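Local structure of ATP phosphoribosyltransferase (Methanobacterium thermoautotrophicum, 2VD3) at residues D88-Y91 against G92-S95; A257-D260 against E261-F265; N266-N269 against R270-V274. The protein probably catalyses the condensation of ATP with 5-phosphoribose 1-diphosphate, the first step of histidine biosynthesis, and is captured here with inhibitory histidine bound. All coordinates share one frame; numbering follows the deposited sequence.

Contact 1 (D88-Y91 against G92-S95); sequences DLKY and GRAS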
loop_
_atom_site.group_PDB
_atom_site.type_symbol
_atom_site.label_atom_id
_atom_site.label_comp_id
_atom_site.label_asym_id
_atom_site.label_seq_id
_atom_site.Cartn_x
_atom_site.Cartn_y
_atom_site.Cartn_z
ATOM N N ASP A 88 21.327 26.635 -4.779
ATOM C CA ASP A 88 21.439 25.207 -5.000
ATOM C C ASP A 88 21.369 24.548 -3.631
ATOM O O ASP A 88 21.992 25.023 -2.681
ATOM C CB ASP A 88 22.729 24.845 -5.721
ATOM C CG ASP A 88 22.888 23.347 -5.892
ATOM O OD1 ASP A 88 23.198 22.676 -4.889
ATOM O OD2 ASP A 88 22.694 22.835 -7.015
ATOM N N LEU A 89 20.606 23.460 -3.529
ATOM C CA LEU A 89 20.333 22.842 -2.225
ATOM C C LEU A 89 21.187 21.621 -1.882
ATOM O O LEU A 89 21.028 21.028 -0.813
ATOM C CB LEU A 89 18.839 22.548 -2.073
ATOM C CG LEU A 89 17.967 23.799 -2.176
ATOM C CD1 LEU A 89 16.494 23.439 -2.198
ATOM C CD2 LEU A 89 18.280 24.796 -1.067
ATOM N N LYS A 90 22.087 21.260 -2.797
ATOM C CA LYS A 90 23.152 20.281 -2.562
ATOM C C LYS A 90 22.698 18.858 -2.271
ATOM O O LYS A 90 23.455 18.060 -1.731
ATOM C CB LYS A 90 24.141 20.777 -1.494
ATOM C CG LYS A 90 25.224 21.685 -2.062
ATOM C CD LYS A 90 25.940 22.492 -0.985
ATOM C CE LYS A 90 26.957 21.662 -0.212
ATOM N NZ LYS A 90 27.271 22.280 1.118
ATOM N N TYR A 91 21.470 18.536 -2.652
ATOM C CA TYR A 91 20.982 17.164 -2.566
ATOM C C TYR A 91 20.227 16.809 -3.844
ATOM O O TYR A 91 19.962 17.678 -4.686
ATOM C CB TYR A 91 20.113 16.968 -1.309
ATOM C CG TYR A 91 18.689 17.499 -1.403
ATOM C CD1 TYR A 91 18.402 18.848 -1.186
ATOM C CD2 TYR A 91 17.631 16.642 -1.706
ATOM C CE1 TYR A 91 17.087 19.331 -1.263
ATOM C CE2 TYR A 91 16.324 17.106 -1.793
ATOM C CZ TYR A 91 16.053 18.447 -1.569
ATOM O OH TYR A 91 14.751 18.882 -1.654
ATOM N N GLY A 92 19.894 15.534 -3.993
ATOM C CA GLY A 92 19.117 15.077 -5.142
ATOM C C GLY A 92 19.848 15.273 -6.448
ATOM O O GLY A 92 19.259 15.638 -7.451
ATOM N N ARG A 93 21.149 15.033 -6.424
ATOM C CA ARG A 93 21.969 15.173 -7.616
ATOM C C ARG A 93 21.899 13.933 -8.500
ATOM O O ARG A 93 21.857 12.799 -8.014
ATOM C CB ARG A 93 23.394 15.559 -7.245
ATOM C CG ARG A 93 23.393 16.840 -6.427
ATOM C CD ARG A 93 24.748 17.452 -6.267
ATOM N NE ARG A 93 24.592 18.845 -5.860
ATOM C CZ ARG A 93 25.591 19.645 -5.502
ATOM N NH1 ARG A 93 26.840 19.198 -5.487
ATOM N NH2 ARG A 93 25.343 20.899 -5.160
ATOM N N ALA A 94 21.837 14.173 -9.805
ATOM C CA ALA A 94 21.586 13.127 -10.779
ATOM C C ALA A 94 21.952 13.649 -12.141
ATOM O O ALA A 94 21.859 14.849 -12.399
ATOM C CB ALA A 94 20.126 12.706 -10.750
ATOM N N SER A 95 22.405 12.741 -12.995
ATOM C CA SER A 95 22.794 13.080 -14.353
ATOM C C SER A 95 21.775 12.539 -15.336
ATOM O O SER A 95 21.431 11.357 -15.292
ATOM C CB SER A 95 24.173 12.493 -14.677
ATOM O OG SER A 95 25.180 13.054 -13.850
#
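Asp88 OD1 is gripped by two donors, the guanidinium of Arg93 and the backbone N-H of Lys90, which reach it from opposite faces of the carboxylate. The bond from Arg93 NH2 to Asp88 OD1 is 2.8 Å long and belongs to a salt bridge, with an N-H...O angle of 149°. On the arginine side the oxygen lies in the guanidinium plane, at its edge; on the aspartate side the nitrogen sits above the carboxylate plane, and the two flat groups are turned 69° against each other. Lys90 N donates to Asp88 OD1 over 2.8 Å, closing an Asx turn. The carboxylate folds forward over this turn because Asp88 CG is anti to the backbone N (chi1 177°). Arg93, stretched from CG to NE, doubles back alongside Lys90, and its NH2 comes within 3.2 Å of Lys90 CG. The two cationic ends stay apart, Lys90 NZ lying 6.7 Å from Arg93 NH2, and Lys90 NZ has its own salt bridge with Glu214. Asp88 OD2 pairs with Lys185 and Ser183 OG, and the same hydroxyl takes Arg93 NE, so Ser183 fixes both members of the bridge. Gly92 has positive phi, and a side chain on it would run into Tyr91 O. The Tyr91 ring, its CD2 3.4 Å from Gly92 N, lies against helix 16-25, while Arg93 N bonds to Asp32 of the second subunit. The turn thus links strand 84-88 to strand 94-101, both antiparallel partners of the long strand 173-188, an arrangement consistent with an interdomain crossing in the two-lobed fold of the periplasmic-binding-protein class.

Contact 2 (A257-D260 against E261-F265); sequences AVVD and EKEVF. With HIS (histidine), chain C; IMD (imidazole), chain F.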
loop_
_atom_site.group_PDB
_atom_site.type_symbol
_atom_site.label_atom_id
_atom_site.label_comp_id
_atom_site.label_asym_id
_atom_site.label_seq_id
_atom_site.Cartn_x
_atom_site.Cartn_y
_atom_site.Cartn_z
ATOM N N ALA A 257 36.451 23.248 18.174
ATOM C CA ALA A 257 36.630 23.824 16.848
ATOM C C ALA A 257 35.647 23.198 15.874
ATOM O O ALA A 257 35.307 22.018 15.985
ATOM C CB ALA A 257 38.051 23.622 16.366
ATOM N N VAL A 258 35.177 24.011 14.933
ATOM C CA VAL A 258 34.369 23.525 13.822
ATOM C C VAL A 258 35.314 22.794 12.866
ATOM O O VAL A 258 36.369 23.323 12.499
ATOM C CB VAL A 258 33.664 24.689 13.087
ATOM C CG1 VAL A 258 32.715 24.155 12.013
ATOM C CG2 VAL A 258 32.918 25.584 14.073
ATOM N N VAL A 259 34.968 21.560 12.507
ATOM C CA VAL A 259 35.809 20.788 11.590
ATOM C C VAL A 259 34.976 20.151 10.472
ATOM O O VAL A 259 33.833 19.760 10.687
ATOM C CB VAL A 259 36.692 19.724 12.319
ATOM C CG1 VAL A 259 37.076 20.183 13.726
ATOM C CG2 VAL A 259 36.011 18.380 12.379
ATOM N N ASP A 260 35.553 20.060 9.279
ATOM C CA ASP A 260 34.884 19.409 8.167
ATOM C C ASP A 260 34.995 17.889 8.246
ATOM O O ASP A 260 36.020 17.368 8.672
ATOM C CB ASP A 260 35.447 19.894 6.834
ATOM C CG ASP A 260 34.603 19.446 5.664
ATOM O OD1 ASP A 260 33.520 20.032 5.455
ATOM O OD2 ASP A 260 35.003 18.493 4.973
ATOM N N GLU A 261 33.945 17.193 7.806
ATOM C CA GLU A 261 33.884 15.726 7.834
ATOM C C GLU A 261 35.003 15.006 7.073
ATOM O O GLU A 261 35.366 13.890 7.437
ATOM C CB GLU A 261 32.522 15.230 7.348
ATOM C CG GLU A 261 31.381 15.503 8.330
ATOM C CD GLU A 261 31.133 14.360 9.305
ATOM O OE1 GLU A 261 30.005 13.822 9.293
ATOM O OE2 GLU A 261 32.045 14.004 10.082
ATOM N N LYS A 262 35.532 15.643 6.027
ATOM C CA LYS A 262 36.713 15.148 5.311
ATOM C C LYS A 262 37.918 15.004 6.232
ATOM O O LYS A 262 38.789 14.170 5.993
ATOM C CB LYS A 262 37.113 16.088 4.161
ATOM C CG LYS A 262 36.087 16.269 3.052
ATOM C CD LYS A 262 36.402 17.530 2.242
ATOM C CE LYS A 262 35.134 18.176 1.695
ATOM N NZ LYS A 262 35.352 19.606 1.326
ATOM N N GLU A 263 37.983 15.827 7.275
ATOM C CA GLU A 263 39.181 15.861 8.099
ATOM C C GLU A 263 39.083 15.096 9.423
ATOM O O GLU A 263 40.117 14.797 10.015
ATOM C CB GLU A 263 39.708 17.308 8.272
ATOM C CG GLU A 263 39.119 18.150 9.420
ATOM C CD GLU A 263 39.418 19.656 9.277
ATOM O OE1 GLU A 263 38.611 20.384 8.635
ATOM O OE2 GLU A 263 40.452 20.116 9.829
ATOM N N VAL A 264 37.873 14.732 9.859
ATOM C CA VAL A 264 37.686 14.157 11.209
ATOM C C VAL A 264 38.455 12.852 11.523
ATOM O O VAL A 264 39.024 12.731 12.605
ATOM C CB VAL A 264 36.181 14.077 11.666
ATOM C CG1 VAL A 264 35.346 15.118 10.960
ATOM C CG2 VAL A 264 35.581 12.701 11.452
ATOM N N PHE A 265 38.494 11.898 10.597
ATOM C CA PHE A 265 39.206 10.636 10.856
ATOM C C PHE A 265 40.716 10.813 11.039
ATOM O O PHE A 265 41.288 10.295 12.002
ATOM C CB PHE A 265 38.928 9.566 9.791
ATOM C CG PHE A 265 39.614 8.243 10.073
ATOM C CD1 PHE A 265 39.211 7.444 11.148
ATOM C CD2 PHE A 265 40.665 7.799 9.269
ATOM C CE1 PHE A 265 39.845 6.222 11.412
ATOM C CE2 PHE A 265 41.302 6.574 9.527
ATOM C CZ PHE A 265 40.888 5.787 10.600
HETATM N N HIS C . 36.251 29.101 17.880
HETATM C CA HIS C . 35.882 27.859 17.122
HETATM C C HIS C . 36.089 28.040 15.624
HETATM O O HIS C . 36.053 27.073 14.865
HETATM C CB HIS C . 34.427 27.465 17.399
HETATM C CG HIS C . 33.441 28.559 17.127
HETATM N ND1 HIS C . 32.696 29.155 18.125
HETATM C CD2 HIS C . 33.076 29.165 15.973
HETATM C CE1 HIS C . 31.917 30.082 17.595
HETATM N NE2 HIS C . 32.132 30.111 16.291
HETATM O OXT HIS C . 36.291 29.159 15.133
HETATM N N1 IMD F . 40.140 10.211 3.804
HETATM C C2 IMD F . 40.698 11.290 4.394
HETATM N N3 IMD F . 39.899 12.361 4.179
HETATM C C4 IMD F . 38.836 11.957 3.450
HETATM C C5 IMD F . 38.989 10.600 3.211
#
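A beta turn overlaid by an Asx turn joins strand 252-260 to helix 264-272 in the C-terminal domain, whose beta-alpha-beta-beta-alpha-beta order is that of a ferredoxin-like fold. Glu263 N donates to Asp260 O at 2.9 Å, and the weak bond from Val264 N shares this acceptor. The Asp260 side chain closes the Asx turn: its OD2 takes Lys262 N at 3.1 Å, the donor standing above the carboxylate plane. In return, Glu263 sends its carboxylate back to the strand, where OE1 accepts from Asp260 N at 3.1 Å. Glu263 CG sits between its backbone N and carbonyl carbon (chi1 87°), which turns the extended chain back toward Asp260. Replacing Glu263 by an alanine is likely to leave Asp260 N without this acceptor and open a gap beside Val259 CB. Beyond the polar part, Val259 CG2 meets Val264 CG1 at 3.6 Å, the two valines crossing at about a right angle. At the other end of the strand segment, Val258 N bonds to O of the bound histidine at 3.2 Å, almost straight at 171°. Asp260 OD1 forms a salt bridge with Lys216, at the start of the adjacent antiparallel strand 216-224, while Glu261, ahead of Val264, forms a salt bridge with Arg286 of the second subunit.

Contact 3 (N266-N269 against R270-V274); sequences NLIN and RLKAV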
loop_
_atom_site.group_PDB
_atom_site.type_symbol
_atom_site.label_atom_id
_atom_site.label_comp_id
_atom_site.label_asym_id
_atom_site.label_seq_id
_atom_site.Cartn_x
_atom_site.Cartn_y
_atom_site.Cartn_z
ATOM N N ASN A 266 41.356 11.532 10.119
ATOM C CA ASN A 266 42.779 11.831 10.261
ATOM C C ASN A 266 43.045 12.686 11.510
ATOM O O ASN A 266 44.044 12.486 12.206
ATOM C CB ASN A 266 43.368 12.449 8.971
ATOM C CG ASN A 266 43.488 13.967 9.032
ATOM O OD1 ASN A 266 44.401 14.507 9.661
ATOM N ND2 ASN A 266 42.577 14.659 8.357
ATOM N N LEU A 267 42.131 13.620 11.788
ATOM C CA LEU A 267 42.212 14.459 12.978
ATOM C C LEU A 267 42.164 13.632 14.263
ATOM O O LEU A 267 43.001 13.819 15.133
ATOM C CB LEU A 267 41.118 15.530 12.979
ATOM C CG LEU A 267 41.135 16.535 14.142
ATOM C CD1 LEU A 267 42.366 17.453 14.100
ATOM C CD2 LEU A 267 39.841 17.360 14.237
ATOM N N ILE A 268 41.208 12.712 14.367
ATOM C CA ILE A 268 41.057 11.851 15.551
ATOM C C ILE A 268 42.365 11.139 15.901
ATOM O O ILE A 268 42.827 11.221 17.039
ATOM C CB ILE A 268 39.880 10.830 15.394
ATOM C CG1 ILE A 268 38.526 11.551 15.402
ATOM C CG2 ILE A 268 39.906 9.767 16.499
ATOM C CD1 ILE A 268 37.425 10.824 14.626
ATOM N N ASN A 269 42.969 10.471 14.917
ATOM C CA ASN A 269 44.249 9.776 15.106
ATOM C C ASN A 269 45.385 10.736 15.475
ATOM O O ASN A 269 46.210 10.431 16.338
ATOM C CB ASN A 269 44.627 8.966 13.860
ATOM C CG ASN A 269 43.452 8.198 13.276
ATOM O OD1 ASN A 269 42.435 8.001 13.932
ATOM N ND2 ASN A 269 43.591 7.763 12.027
ATOM N N ARG A 270 45.412 11.891 14.814
ATOM C CA ARG A 270 46.365 12.956 15.120
ATOM C C ARG A 270 46.147 13.578 16.509
ATOM O O ARG A 270 47.108 13.926 17.199
ATOM C CB ARG A 270 46.332 14.025 14.020
ATOM C CG ARG A 270 47.435 13.858 12.976
ATOM C CD ARG A 270 47.079 14.501 11.635
ATOM N NE ARG A 270 46.808 13.512 10.584
ATOM C CZ ARG A 270 47.599 13.281 9.534
ATOM N NH1 ARG A 270 48.723 13.972 9.363
ATOM N NH2 ARG A 270 47.267 12.356 8.642
ATOM N N LEU A 271 44.888 13.701 16.921
ATOM C CA LEU A 271 44.559 14.207 18.259
ATOM C C LEU A 271 44.922 13.219 19.372
ATOM O O LEU A 271 45.538 13.612 20.365
ATOM C CB LEU A 271 43.082 14.612 18.364
ATOM C CG LEU A 271 42.563 15.780 17.517
ATOM C CD1 LEU A 271 41.031 15.860 17.582
ATOM C CD2 LEU A 271 43.216 17.110 17.904
ATOM N N LYS A 272 44.543 11.950 19.197
ATOM C CA LYS A 272 44.829 10.892 20.176
ATOM C C LYS A 272 46.328 10.711 20.437
ATOM O O LYS A 272 46.748 10.542 21.582
ATOM C CB LYS A 272 44.215 9.557 19.732
ATOM C CG LYS A 272 42.684 9.505 19.765
ATOM C CD LYS A 272 42.112 9.538 21.175
ATOM C CE LYS A 272 42.372 8.243 21.932
ATOM N NZ LYS A 272 42.075 8.418 23.382
ATOM N N ALA A 273 47.116 10.760 19.364
ATOM C CA ALA A 273 48.572 10.637 19.430
ATOM C C ALA A 273 49.239 11.804 20.177
ATOM O O ALA A 273 50.398 11.708 20.580
ATOM C CB ALA A 273 49.147 10.498 18.024
ATOM N N VAL A 274 48.497 12.895 20.365
ATOM C CA VAL A 274 49.007 14.081 21.062
ATOM C C VAL A 274 48.528 14.162 22.525
ATOM O O VAL A 274 49.012 14.986 23.306
ATOM C CB VAL A 274 48.727 15.379 20.235
ATOM C CG1 VAL A 274 48.413 16.595 21.118
ATOM C CG2 VAL A 274 49.901 15.667 19.306
#
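Leu267 and Leu271 form the tight side of this helical turn, and Asn266 with Arg270 the loose one. Leu267 CG lies 3.5 Å from Leu271 CD1, the two side chains crossing obliquely one turn apart. The torsions differ: Leu267 CG is anti to its backbone N (chi1 -177°), whereas Leu271 CG is anti to its own carbonyl carbon (chi1 -65°), and together they set Leu267 CD1 against Leu271 CG at 3.8 Å. In the backbone, Leu271 N donates to Leu267 O (2.6 Å). Both leucines are buried and rest on Leu234 of helix 228-234 and on Met235.

This bond belongs to the regular i to i+4 pattern of helix 264-272, the second helix of the ferredoxin-like C-terminal domain. The pattern continues with Lys272 N to Ile268 O at 2.9 Å, nearly along the C=O axis, and with Ala273 N to Asn269 O at 3.2 Å. Lys272 packs its CG over Ile268 O at 3.2 Å, and its bent chain then carries NZ away to the carbonyl of Pro289 in the second subunit. Ile268 faces that same subunit, against Ile288.

Asn269, Arg270 and Ala273 are exposed, although Arg270 also touches Leu234. Arg270 folds back along the helix toward Asn266. The amide of Asn266 stands close by, its plane turned 83° from the guanidinium, but Asn266 is present in two conformations, which makes the position of its amide relative to Arg270 less certain. Arg270 N makes the regular helical bond to Asn266 O, and the same oxygen is approached by Arg270 NE at 3.4 Å, a weak bond in which the acceptor lies at the guanidinium edge.

In the fold
Contacts 2 and 3 share helix 264-272: 257-265 leads into it and 266-274 continues it, their centres about 12 Å apart. They touch where Val259 CG1 packs on Leu267 CD2 at 4.0 Å, at the meeting of strand 252-260 with helix 264-272. Contact 2 provides Ala257 and Val258 to the inhibitory histidine pocket, and the side chain of Leu271 in contact 3 is about 10 Å from a bound histidine. Contact 1 lies in the ATP phosphoribosyltransferase part of the chain, with Gly92 about 13 Å from a bound magnesium ion; its centre is about 22 Å from that of contact 2 and about 33 Å from that of contact 3. All three contacts reach the second subunit.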